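Lv-ranaspumin (Lv-RSN-1) (Leptodactylus vastus, PDB 4K82) is a surfactant protein of the frog's foam nest, probably lowering surface tension so that the foam can form and persist. Local coordinates at residues 86-89 and 90-93; 175-178 and 179-182; 55-58 and 59-63; 45-48 and 49-52. All blocks are in the same frame, centred on the assembly; numbering follows the deposited sequence. Where two conformers were deposited one is given.

From the N terminus the chain first reaches contact 4, where the loop after helix 29-42 turns into helix 48-64. Contact 3 follows almost at once on the same helix, and contact 1 opens helix 89-102 after the loop that follows helix 69-76. Contact 2, on the short helix 175-180 before strand 182-185, comes last. Each is local and closes only a turn or so of chain; they run in series, and none nests in or crosses another. Contacts 1 and 3 touch, T89 and I92 packing on K55, and I92 on L58 as well, which joins helices 89-102 and 48-64. Contact 2 lies across the chain's centre, its own centre about 43 Å from that of contact 1.

Contact 1 of 4, residues 86-89 and 90-93; sequences GVST and GDII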
loop_
_atom_site.group_PDB
_atom_site.type_symbol
_atom_site.label_atom_id
_atom_site.label_comp_id
_atom_site.label_asym_id
_atom_site.label_seq_id
_atom_site.Cartn_x
_atom_site.Cartn_y
_atom_site.Cartn_z
ATOM N N GLY A 86 8.349 -27.258 -2.222
ATOM C CA GLY A 86 7.870 -25.978 -1.724
ATOM C C GLY A 86 6.650 -25.501 -2.495
ATOM O O GLY A 86 6.159 -26.175 -3.396
ATOM N N VAL A 87 6.159 -24.320 -2.139
ATOM C CA VAL A 87 5.014 -23.736 -2.826
ATOM C C VAL A 87 5.436 -22.399 -3.408
ATOM O O VAL A 87 6.077 -21.606 -2.725
ATOM C CB VAL A 87 3.849 -23.508 -1.859
ATOM C CG1 VAL A 87 2.715 -22.789 -2.564
ATOM C CG2 VAL A 87 3.375 -24.834 -1.275
ATOM N N SER A 88 5.087 -22.141 -4.665
ATOM C CA SER A 88 5.538 -20.911 -5.310
ATOM C C SER A 88 4.775 -19.706 -4.759
ATOM O O SER A 88 3.575 -19.785 -4.476
ATOM C CB SER A 88 5.425 -20.996 -6.831
ATOM O OG SER A 88 4.379 -20.180 -7.310
ATOM N N THR A 89 5.488 -18.606 -4.574
ATOM C CA THR A 89 4.875 -17.410 -4.013
ATOM C C THR A 89 3.792 -16.876 -4.942
ATOM O O THR A 89 2.764 -16.373 -4.485
ATOM C CB THR A 89 5.947 -16.358 -3.676
ATOM O OG1 THR A 89 6.856 -16.929 -2.716
ATOM C CG2 THR A 89 5.308 -15.099 -3.060
ATOM N N GLY A 90 3.995 -17.037 -6.246
ATOM C CA GLY A 90 3.003 -16.593 -7.202
ATOM C C GLY A 90 1.694 -17.317 -7.006
ATOM O O GLY A 90 0.624 -16.707 -7.062
ATOM N N ASP A 91 1.779 -18.619 -6.747
ATOM C CA ASP A 91 0.583 -19.406 -6.498
ATOM C C ASP A 91 -0.108 -18.993 -5.212
ATOM O O ASP A 91 -1.334 -19.019 -5.147
ATOM C CB ASP A 91 0.894 -20.898 -6.460
ATOM C CG ASP A 91 1.166 -21.468 -7.833
ATOM O OD1 ASP A 91 0.866 -20.782 -8.838
ATOM O OD2 ASP A 91 1.664 -22.608 -7.905
ATOM N N ILE A 92 0.675 -18.648 -4.186
ATOM C CA ILE A 92 0.101 -18.159 -2.940
ATOM C C ILE A 92 -0.641 -16.851 -3.183
ATOM O O ILE A 92 -1.774 -16.669 -2.740
ATOM C CB ILE A 92 1.175 -17.959 -1.848
ATOM C CG1 ILE A 92 1.729 -19.320 -1.430
ATOM C CG2 ILE A 92 0.585 -17.217 -0.669
ATOM C CD1 ILE A 92 2.927 -19.237 -0.511
ATOM N N ILE A 93 -0.002 -15.951 -3.917
ATOM C CA ILE A 93 -0.601 -14.649 -4.183
ATOM C C ILE A 93 -1.906 -14.784 -4.974
ATOM O O ILE A 93 -2.913 -14.156 -4.631
ATOM C CB ILE A 93 0.395 -13.721 -4.899
ATOM C CG1 ILE A 93 1.573 -13.373 -3.983
ATOM C CG2 ILE A 93 -0.314 -12.446 -5.425
ATOM C CD1 ILE A 93 1.250 -12.380 -2.861
HETATM O O HOH W 1 3.127 -23.928 -5.859
#
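S88 and T89 turn an extended loop into the first coil of helix 89-102, and the backbone bonds begin with them. I92 N donates to S88 O over 3.1 Å, and I93 N to T89 O at 2.9 Å. The side chain of S88 then reaches over the helix start: its OG accepts from D91 N at 3.1 Å, with an N-H...O angle of 161°. This is an N-cap, S88 taking up an amide hydrogen that has no earlier helical carbonyl to meet. On the return side, D91 has CG anti to its carbonyl carbon (chi1 -74°), which turns the carboxylate back toward the cap, and a water links D91 OD2 to S88 N by accepting from the amide and donating to the carboxylate. The apolar part of the turn is V87 CG1 against I92 CG1 at 3.8 Å, the two side chains crossing at about a right angle. I92 is buried, and L78 and V73 touch both it and V87, while I93, also buried, packs against I36, I37 and Y40 of helix 29-42.

Contact 2 of 4, residues 175-178 and 179-182; sequences LDDL and FKNI
L175 and F179 meet one turn apart on the short helix 175-180, in a local contact that runs from this helix toward strand 182-185. The helical bond F179 N to L175 O is 3.0 Å long. L175 CD1 touches the F179 ring at CE1 (3.5 Å), while L175 O lies at the ring's edge, in its plane. Over one face of the same ring stands I182 CD1, offset toward the rim. On the polar side, D177 and K180 run side by side in the same direction, and the extended lysine chain brings NZ to D177 OD1 at 2.7 Å, nearly along the C-O axis, in a salt bridge. D176 OD2, 4.4 Å from the same NZ, adds a second negative charge nearby. N181 folds back over the preceding turn with CG anti to its carbonyl carbon (chi1 -70°): its ND2 donates to D177 O at 2.8 Å, close to the amide plane, and its backbone N to L178 O at 3.0 Å, from above the carbonyl plane. F179 rests on I156 and K160 of helix 152-165, L178 packs on L163 of that helix and on A195, and the backbone of N181 is hydrogen-bonded to E192, just beyond strand 188-191.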
loop_
_atom_site.group_PDB
_atom_site.type_symbol
_atom_site.label_atom_id
_atom_site.label_comp_id
_atom_site.label_asym_id
_atom_site.label_seq_id
_atom_site.Cartn_x
_atom_site.Cartn_y
_atom_site.Cartn_z
ATOM N N LEU A 175 13.665 17.221 -3.213
ATOM C CA LEU A 175 12.687 17.785 -2.289
ATOM C C LEU A 175 12.747 19.314 -2.252
ATOM O O LEU A 175 11.718 19.993 -2.217
ATOM C CB LEU A 175 12.917 17.235 -0.881
ATOM C CG LEU A 175 11.900 17.704 0.152
ATOM C CD1 LEU A 175 10.624 16.885 0.031
ATOM C CD2 LEU A 175 12.484 17.629 1.559
ATOM N N ASP A 176 13.964 19.844 -2.255
ATOM C CA ASP A 176 14.171 21.278 -2.172
ATOM C C ASP A 176 13.537 22.002 -3.361
ATOM O O ASP A 176 12.770 22.944 -3.189
ATOM C CB ASP A 176 15.666 21.596 -2.035
ATOM C CG ASP A 176 16.503 21.019 -3.172
ATOM O OD1 ASP A 176 16.007 20.135 -3.911
ATOM O OD2 ASP A 176 17.669 21.449 -3.323
ATOM N N ASP A 177 13.820 21.543 -4.574
ATOM C CA ASP A 177 13.234 22.178 -5.744
ATOM C C ASP A 177 11.724 21.974 -5.840
ATOM O O ASP A 177 11.003 22.850 -6.328
ATOM C CB ASP A 177 13.908 21.687 -7.030
ATOM C CG ASP A 177 15.244 22.357 -7.278
ATOM O OD1 ASP A 177 15.616 23.264 -6.508
ATOM O OD2 ASP A 177 15.923 21.978 -8.249
ATOM N N LEU A 178 11.253 20.812 -5.393
ATOM C CA LEU A 178 9.822 20.531 -5.392
ATOM C C LEU A 178 9.104 21.595 -4.563
ATOM O O LEU A 178 8.121 22.196 -5.010
ATOM C CB LEU A 178 9.545 19.132 -4.836
ATOM C CG LEU A 178 8.079 18.700 -4.860
ATOM C CD1 LEU A 178 7.722 18.099 -6.203
ATOM C CD2 LEU A 178 7.784 17.721 -3.730
ATOM N N PHE A 179 9.622 21.874 -3.378
ATOM C CA PHE A 179 8.922 22.823 -2.515
ATOM C C PHE A 179 9.147 24.289 -2.845
ATOM O O PHE A 179 8.436 25.157 -2.333
ATOM C CB PHE A 179 9.158 22.510 -1.043
ATOM C CG PHE A 179 8.282 21.404 -0.533
ATOM C CD1 PHE A 179 8.658 20.076 -0.680
ATOM C CD2 PHE A 179 7.056 21.693 0.047
ATOM C CE1 PHE A 179 7.835 19.055 -0.231
ATOM C CE2 PHE A 179 6.233 20.677 0.513
ATOM C CZ PHE A 179 6.620 19.359 0.369
ATOM N N LYS A 180 10.106 24.586 -3.716
ATOM C CA LYS A 180 10.177 25.925 -4.288
ATOM C C LYS A 180 8.931 26.200 -5.118
ATOM O O LYS A 180 8.571 27.348 -5.361
ATOM C CB LYS A 180 11.432 26.097 -5.146
ATOM C CG LYS A 180 12.693 26.283 -4.329
ATOM C CD LYS A 180 13.954 26.175 -5.171
ATOM C CE LYS A 180 15.165 25.971 -4.262
ATOM N NZ LYS A 180 16.310 25.325 -4.962
ATOM N N ASN A 181 8.269 25.124 -5.530
ATOM C CA ASN A 181 7.120 25.191 -6.417
ATOM C C ASN A 181 5.788 24.817 -5.765
ATOM O O ASN A 181 4.801 24.540 -6.453
ATOM C CB ASN A 181 7.376 24.281 -7.613
ATOM C CG ASN A 181 8.452 24.829 -8.521
ATOM O OD1 ASN A 181 8.175 25.652 -9.393
ATOM N ND2 ASN A 181 9.687 24.385 -8.314
ATOM N N ILE A 182 5.757 24.804 -4.440
ATOM C CA ILE A 182 4.514 24.524 -3.740
ATOM C C ILE A 182 4.163 25.740 -2.886
ATOM O O ILE A 182 4.964 26.176 -2.063
ATOM C CB ILE A 182 4.605 23.246 -2.890
ATOM C CG1 ILE A 182 4.899 22.037 -3.789
ATOM C CG2 ILE A 182 3.313 23.026 -2.101
ATOM C CD1 ILE A 182 5.048 20.724 -3.016
#

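Contact 3 of 4, residues 55-58 and 59-63; sequences KELL and ERTLE
R60 folds back over E56 and L57, one turn earlier on helix 48-64. Its CB lies 3.5 Å from E56 O and its CG comes closer, 3.3 Å from the same oxygen, which also accepts the helical bond from R60 N. The chain then bends at chi3 (-65°) instead of running outward, so that the guanidinium lies over the backbone with E56 O above its centre and L57 N nearer the rim of the same face. NH1 at one end sits against L57 CA and CB. At the other end NH2 forms a long salt bridge with E56 OE1 (3.5 Å), the carboxylate and guanidinium planes 66° apart; a water at the guanidinium edge accepts from NH2 and gives a weak bond to OE1. E59 reaches back likewise, its CG 3.3 Å from K55 O and its OE2 3.7 Å from K55 CE. With E59 cut back to alanine, the K55 ammonium, whose NZ is 4.5 Å from E59 OE2, is likely to lose this nearby negative charge. On the inward side, buried T61 doubles the grip on L57 O: OG1 and N, each at 2.8 Å, reach it from opposite faces of the carbonyl plane. L58 and L62 lie side by side, CD1 to CD1. The result is an amphipathic helix with the i to i+4 salt bridge E56-R60 on its outer side, L62 turned to helix 69-76 and L58 set among helices 29-42, 69-76 and 89-102 in a largely alpha-helical bundle.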
loop_
_atom_site.group_PDB
_atom_site.type_symbol
_atom_site.label_atom_id
_atom_site.label_comp_id
_atom_site.label_asym_id
_atom_site.label_seq_id
_atom_site.Cartn_x
_atom_site.Cartn_y
_atom_site.Cartn_z
ATOM N N LYS A 55 7.223 -12.189 0.291
ATOM C CA LYS A 55 6.666 -13.301 1.045
ATOM C C LYS A 55 6.855 -13.082 2.546
ATOM O O LYS A 55 5.946 -13.335 3.334
ATOM C CB LYS A 55 7.290 -14.632 0.638
ATOM C CG LYS A 55 6.595 -15.788 1.334
ATOM C CD LYS A 55 7.175 -17.115 0.985
ATOM C CE LYS A 55 6.319 -18.210 1.610
ATOM N NZ LYS A 55 6.793 -19.541 1.175
ATOM N N GLU A 56 8.030 -12.598 2.938
ATOM C CA GLU A 56 8.276 -12.319 4.351
ATOM C C GLU A 56 7.302 -11.289 4.887
ATOM O O GLU A 56 6.795 -11.433 5.990
ATOM C CB GLU A 56 9.709 -11.858 4.585
ATOM C CG GLU A 56 10.736 -12.960 4.363
ATOM C CD GLU A 56 12.061 -12.666 5.032
ATOM O OE1 GLU A 56 12.058 -11.951 6.059
ATOM O OE2 GLU A 56 13.104 -13.147 4.532
ATOM N N LEU A 57 7.025 -10.262 4.086
ATOM C CA LEU A 57 6.044 -9.256 4.457
ATOM C C LEU A 57 4.633 -9.832 4.602
ATOM O O LEU A 57 3.906 -9.492 5.533
ATOM C CB LEU A 57 6.059 -8.105 3.454
ATOM C CG LEU A 57 5.127 -6.927 3.738
ATOM C CD1 LEU A 57 5.521 -6.218 5.034
ATOM C CD2 LEU A 57 5.122 -5.956 2.563
ATOM N N LEU A 58 4.246 -10.710 3.681
ATOM C CA LEU A 58 2.959 -11.388 3.795
ATOM C C LEU A 58 2.880 -12.206 5.085
ATOM O O LEU A 58 1.885 -12.156 5.801
ATOM C CB LEU A 58 2.765 -12.309 2.580
ATOM C CG LEU A 58 1.437 -13.068 2.488
ATOM C CD1 LEU A 58 0.235 -12.124 2.578
ATOM C CD2 LEU A 58 1.408 -13.857 1.187
ATOM N N GLU A 59 3.935 -12.957 5.364
ATOM C CA GLU A 59 3.996 -13.749 6.588
ATOM C C GLU A 59 3.837 -12.854 7.808
ATOM O O GLU A 59 3.020 -13.139 8.692
ATOM C CB GLU A 59 5.304 -14.550 6.630
ATOM C CG GLU A 59 5.345 -15.658 5.599
ATOM C CD GLU A 59 6.661 -16.409 5.554
ATOM O OE1 GLU A 59 7.711 -15.804 5.866
ATOM O OE2 GLU A 59 6.641 -17.610 5.207
ATOM N N ARG A 60 4.595 -11.761 7.846
ATOM C CA ARG A 60 4.546 -10.855 8.993
ATOM C C ARG A 60 3.186 -10.201 9.132
ATOM O O ARG A 60 2.658 -10.065 10.231
ATOM C CB ARG A 60 5.624 -9.775 8.886
ATOM C CG ARG A 60 7.044 -10.283 9.080
ATOM C CD ARG A 60 8.026 -9.123 9.142
ATOM N NE ARG A 60 8.082 -8.403 7.876
ATOM C CZ ARG A 60 9.053 -8.544 6.978
ATOM N NH1 ARG A 60 9.015 -7.851 5.851
ATOM N NH2 ARG A 60 10.068 -9.368 7.213
ATOM N N THR A 61 2.632 -9.749 8.012
ATOM C CA THR A 61 1.335 -9.099 8.020
ATOM C C THR A 61 0.254 -10.029 8.571
ATOM O O THR A 61 -0.569 -9.614 9.377
ATOM C CB THR A 61 0.964 -8.650 6.596
ATOM O OG1 THR A 61 1.911 -7.672 6.160
ATOM C CG2 THR A 61 -0.422 -8.059 6.552
ATOM N N LEU A 62 0.270 -11.291 8.151
ATOM C CA LEU A 62 -0.715 -12.254 8.655
ATOM C C LEU A 62 -0.510 -12.554 10.139
ATOM O O LEU A 62 -1.479 -12.667 10.890
ATOM C CB LEU A 62 -0.699 -13.529 7.824
ATOM C CG LEU A 62 -1.286 -13.255 6.442
ATOM C CD1 LEU A 62 -0.905 -14.382 5.526
ATOM C CD2 LEU A 62 -2.797 -13.093 6.534
ATOM N N GLU A 63 0.744 -12.666 10.552
ATOM C CA GLU A 63 1.039 -12.914 11.965
ATOM C C GLU A 63 0.500 -11.799 12.854
ATOM O O GLU A 63 -0.076 -12.061 13.919
ATOM C CB GLU A 63 2.535 -13.088 12.180
ATOM C CG GLU A 63 3.083 -14.369 11.580
ATOM C CD GLU A 63 4.374 -14.818 12.237
ATOM O OE1 GLU A 63 4.650 -14.366 13.370
ATOM O OE2 GLU A 63 5.107 -15.625 11.624
HETATM O O HOH W 2 12.358 -9.507 4.989
#

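Contact 4 of 4, residues 45-48 and 49-52; sequences DLQE and QDFK
L46, just before helix 48-64, lies against F51 in its first turn, and this is the apolar part of the contact. L46 CB sits over one face of the F51 ring in a CH-pi contact, 4.1 Å from the centroid and 27° off the normal, while L46 CD1 touches F51 CE1 at 3.4 Å. The two side chains cross at about a right angle. F51 has CG anti to its carbonyl carbon (chi1 -76°), which swings the ring back toward the loop; E48 OE1 lies near its plane at the edge, and the ring of Y40 on helix 29-42 meets it at about 45°. Were F51 replaced by an alanine, L46 would probably lose the surface it packs on, and a gap would open beside Y40. The hydrogen bonds centre on Q47, the N-cap residue. D50 OD2 accepts from Q47 N at 2.8 Å, met from above the carboxylate plane, and Q47 CB lies 3.3 Å from the same oxygen. In return, Q47 O accepts from F51 N at 3.2 Å and, weakly, from D50 N; K52 N donates to E48 O at 2.9 Å. The buried D50 carboxylate thus gains an amide donor before the helix, and its negative charge near the N-terminal end is likely to suit the helix dipole, while L46 and F51 pack the incoming loop against the first turn.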
loop_
_atom_site.group_PDB
_atom_site.type_symbol
_atom_site.label_atom_id
_atom_site.label_comp_id
_atom_site.label_asym_id
_atom_site.label_seq_id
_atom_site.Cartn_x
_atom_site.Cartn_y
_atom_site.Cartn_z
ATOM N N ASP A 45 10.458 -6.443 -13.517
ATOM C CA ASP A 45 11.834 -6.927 -13.387
ATOM C C ASP A 45 12.213 -7.160 -11.918
ATOM O O ASP A 45 13.321 -6.829 -11.488
ATOM C CB ASP A 45 12.816 -5.937 -14.032
ATOM C CG ASP A 45 12.304 -5.364 -15.351
ATOM O OD1 ASP A 45 11.802 -6.135 -16.193
ATOM O OD2 ASP A 45 12.401 -4.129 -15.540
ATOM N N LEU A 46 11.285 -7.718 -11.148
ATOM C CA LEU A 46 11.519 -7.959 -9.725
ATOM C C LEU A 46 12.707 -8.888 -9.514
ATOM O O LEU A 46 12.846 -9.892 -10.221
ATOM C CB LEU A 46 10.260 -8.538 -9.072
ATOM C CG LEU A 46 9.046 -7.603 -9.066
ATOM C CD1 LEU A 46 7.760 -8.313 -8.660
ATOM C CD2 LEU A 46 9.292 -6.431 -8.160
ATOM N N GLN A 47 13.559 -8.538 -8.552
ATOM C CA GLN A 47 14.703 -9.353 -8.148
ATOM C C GLN A 47 14.203 -10.551 -7.347
ATOM O O GLN A 47 13.130 -10.488 -6.747
ATOM C CB GLN A 47 15.656 -8.536 -7.258
ATOM C CG GLN A 47 16.335 -7.355 -7.949
ATOM C CD GLN A 47 16.935 -6.366 -6.964
ATOM O OE1 GLN A 47 16.432 -6.194 -5.850
ATOM N NE2 GLN A 47 18.016 -5.709 -7.369
ATOM N N GLU A 48 14.960 -11.645 -7.330
ATOM C CA GLU A 48 14.597 -12.742 -6.428
ATOM C C GLU A 48 14.475 -12.263 -4.985
ATOM O O GLU A 48 13.561 -12.669 -4.268
ATOM C CB GLU A 48 15.577 -13.914 -6.518
ATOM C CG GLU A 48 15.509 -14.886 -5.328
ATOM C CD GLU A 48 14.114 -15.494 -5.070
ATOM O OE1 GLU A 48 13.318 -15.636 -6.027
ATOM O OE2 GLU A 48 13.821 -15.843 -3.894
ATOM N N GLN A 49 15.375 -11.386 -4.557
ATOM C CA GLN A 49 15.274 -10.876 -3.199
ATOM C C GLN A 49 13.970 -10.104 -2.975
ATOM O O GLN A 49 13.439 -10.104 -1.861
ATOM C CB GLN A 49 16.484 -10.025 -2.814
ATOM C CG GLN A 49 16.498 -9.659 -1.337
ATOM C CD GLN A 49 17.775 -8.982 -0.917
ATOM O OE1 GLN A 49 18.841 -9.241 -1.477
ATOM N NE2 GLN A 49 17.678 -8.096 0.065
ATOM N N ASP A 50 13.449 -9.472 -4.027
ATOM C CA ASP A 50 12.163 -8.773 -3.926
ATOM C C ASP A 50 11.037 -9.765 -3.626
ATOM O O ASP A 50 10.205 -9.533 -2.749
ATOM C CB ASP A 50 11.847 -7.999 -5.212
ATOM C CG ASP A 50 12.830 -6.865 -5.479
ATOM O OD1 ASP A 50 13.343 -6.276 -4.510
ATOM O OD2 ASP A 50 13.072 -6.551 -6.670
ATOM N N PHE A 51 11.047 -10.889 -4.341
ATOM C CA PHE A 51 10.045 -11.933 -4.156
ATOM C C PHE A 51 10.144 -12.522 -2.757
ATOM O O PHE A 51 9.131 -12.797 -2.110
ATOM C CB PHE A 51 10.238 -13.044 -5.194
ATOM C CG PHE A 51 9.761 -12.671 -6.564
ATOM C CD1 PHE A 51 8.587 -11.951 -6.725
ATOM C CD2 PHE A 51 10.490 -13.016 -7.688
ATOM C CE1 PHE A 51 8.141 -11.599 -7.984
ATOM C CE2 PHE A 51 10.046 -12.662 -8.954
ATOM C CZ PHE A 51 8.875 -11.950 -9.098
ATOM N N LYS A 52 11.372 -12.725 -2.295
ATOM C CA LYS A 52 11.593 -13.255 -0.952
ATOM C C LYS A 52 11.059 -12.292 0.102
ATOM O O LYS A 52 10.391 -12.703 1.052
ATOM C CB LYS A 52 13.074 -13.530 -0.707
ATOM C CG LYS A 52 13.361 -14.025 0.708
ATOM C CD LYS A 52 14.793 -14.501 0.875
ATOM C CE LYS A 52 14.979 -15.117 2.253
ATOM N NZ LYS A 52 13.815 -15.988 2.591
#